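Local structure of teichoic acid D-alanine hydrolase (Staphylococcus aureus, 5ZH8) at residues L65-Y69 and L100-K104. The protein removes D-alanyl groups from wall teichoic acid and lipoteichoic acid in the cell envelope, and affects methicillin resistance and autolysis in the presence of Triton X-100. Sequence-based numbering, arbitrary orientation.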
# COMPACT_ATOMS: atom_id res chain seq x y z
N LEU A 65 -0.71 22.13 -21.27
CA LEU A 65 0.36 21.27 -21.78
C LEU A 65 -0.23 20.26 -22.75
O LEU A 65 -1.32 19.74 -22.52
CB LEU A 65 1.06 20.54 -20.64
CG LEU A 65 1.79 21.43 -19.62
CD1 LEU A 65 2.32 20.60 -18.47
CD2 LEU A 65 2.91 22.22 -20.28
N LYS A 66 0.49 19.99 -23.84
CA LYS A 66 0.00 19.07 -24.86
C LYS A 66 0.58 17.67 -24.70
O LYS A 66 1.65 17.48 -24.13
CB LYS A 66 0.29 19.62 -26.28
CG LYS A 66 1.76 19.69 -26.67
CD LYS A 66 1.91 20.16 -28.13
CE LYS A 66 3.11 19.52 -28.82
NZ LYS A 66 2.95 18.05 -29.05
N GLU A 67 -0.17 16.67 -25.18
CA GLU A 67 0.30 15.30 -25.18
C GLU A 67 1.47 15.16 -26.13
O GLU A 67 1.49 15.78 -27.20
CB GLU A 67 -0.82 14.34 -25.59
CG GLU A 67 -1.95 14.24 -24.58
CD GLU A 67 -2.90 13.09 -24.88
OE1 GLU A 67 -2.40 11.95 -24.95
OE2 GLU A 67 -4.12 13.31 -25.06
N VAL A 68 2.46 14.38 -25.73
CA VAL A 68 3.60 14.05 -26.57
C VAL A 68 3.71 12.53 -26.58
O VAL A 68 3.94 11.92 -25.54
CB VAL A 68 4.91 14.69 -26.06
CG1 VAL A 68 6.05 14.38 -27.01
CG2 VAL A 68 4.75 16.19 -25.91
N TYR A 69 3.54 11.94 -27.75
CA TYR A 69 3.63 10.50 -27.89
C TYR A 69 3.80 10.14 -29.35
O TYR A 69 2.92 10.40 -30.16
CB TYR A 69 2.38 9.82 -27.34
CG TYR A 69 2.23 8.38 -27.79
CD1 TYR A 69 3.24 7.45 -27.57
CD2 TYR A 69 1.08 7.96 -28.44
CE1 TYR A 69 3.11 6.14 -27.99
CE2 TYR A 69 0.94 6.64 -28.84
CZ TYR A 69 1.95 5.74 -28.62
OH TYR A 69 1.79 4.45 -29.04
N LEU A 100 11.76 16.36 -24.22
CA LEU A 100 10.54 15.65 -23.87
C LEU A 100 10.08 14.83 -25.06
O LEU A 100 9.64 15.38 -26.05
CB LEU A 100 9.45 16.65 -23.46
CG LEU A 100 8.10 16.11 -23.00
CD1 LEU A 100 8.22 15.34 -21.70
CD2 LEU A 100 7.12 17.25 -22.83
N LYS A 101 10.19 13.51 -24.95
CA LYS A 101 9.80 12.59 -26.02
C LYS A 101 8.45 11.90 -25.76
O LYS A 101 7.85 11.33 -26.67
CB LYS A 101 10.85 11.50 -26.21
CG LYS A 101 12.27 11.99 -26.41
CD LYS A 101 12.49 12.77 -27.69
CE LYS A 101 12.30 11.90 -28.91
NZ LYS A 101 12.86 12.59 -30.11
N MET A 102 7.99 11.92 -24.51
CA MET A 102 6.70 11.35 -24.16
C MET A 102 6.10 12.06 -22.96
O MET A 102 6.78 12.30 -21.97
CB MET A 102 6.83 9.85 -23.87
CG MET A 102 5.49 9.14 -23.72
SD MET A 102 5.63 7.35 -23.66
CE MET A 102 3.89 6.91 -23.65
N SER A 103 4.82 12.38 -23.06
CA SER A 103 4.06 13.00 -21.99
C SER A 103 2.60 12.65 -22.21
O SER A 103 2.01 13.09 -23.19
CB SER A 103 4.24 14.52 -22.00
OG SER A 103 3.57 15.13 -20.91
N LYS A 104 2.04 11.84 -21.32
CA LYS A 104 0.69 11.32 -21.53
C LYS A 104 0.01 10.91 -20.23
O LYS A 104 0.64 10.34 -19.34
CB LYS A 104 0.74 10.13 -22.50
CG LYS A 104 -0.62 9.64 -22.96
CD LYS A 104 -0.50 8.64 -24.10
CE LYS A 104 -1.87 8.21 -24.60
NZ LYS A 104 -1.80 7.15 -25.65
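L100 meets V68 where the short, weakly bonded edge strand 68-69 joins strand 99-106, antiparallel, at one border of the main sheet of this beta-lactamase-like fold. The leucine and valine side chains slant past each other, L100 CD2 lying 4.0 Å from V68 CG2. The other valine branch, CG1, is anti to the backbone N (chi1 -177°) and reaches the backbone of K101, 3.6 Å from its O. K101 and M102 form a classic beta bulge opposite I94 of strand 90-96, on the inner side of strand 99-106. M102 continues as an extended chain beside the Y69 ring, both side chains pointing the same way; its terminal CE comes 4.0 Å from Y69 CD1, while V92 and I94 also touch the M102 side chain. S103 carries the backbone pairing: its N donates to V68 O at 2.7 Å, and its O accepts V68 N at 2.9 Å, both nearly straight, which makes V68 and S103 a hydrogen-bonded antiparallel pair. Their side chains share a face of the sheet, where T293 of helix 292-303 touches S103. K104 extends past the Y69 ring toward helix 74-85, where its NZ forms a salt bridge with D80. E67 stays beside the lysine's aliphatic part: OE1 is 4.9 Å from K104 NZ, too far for direct pairing, and makes its closest approach at K104 CG, 3.5 Å away.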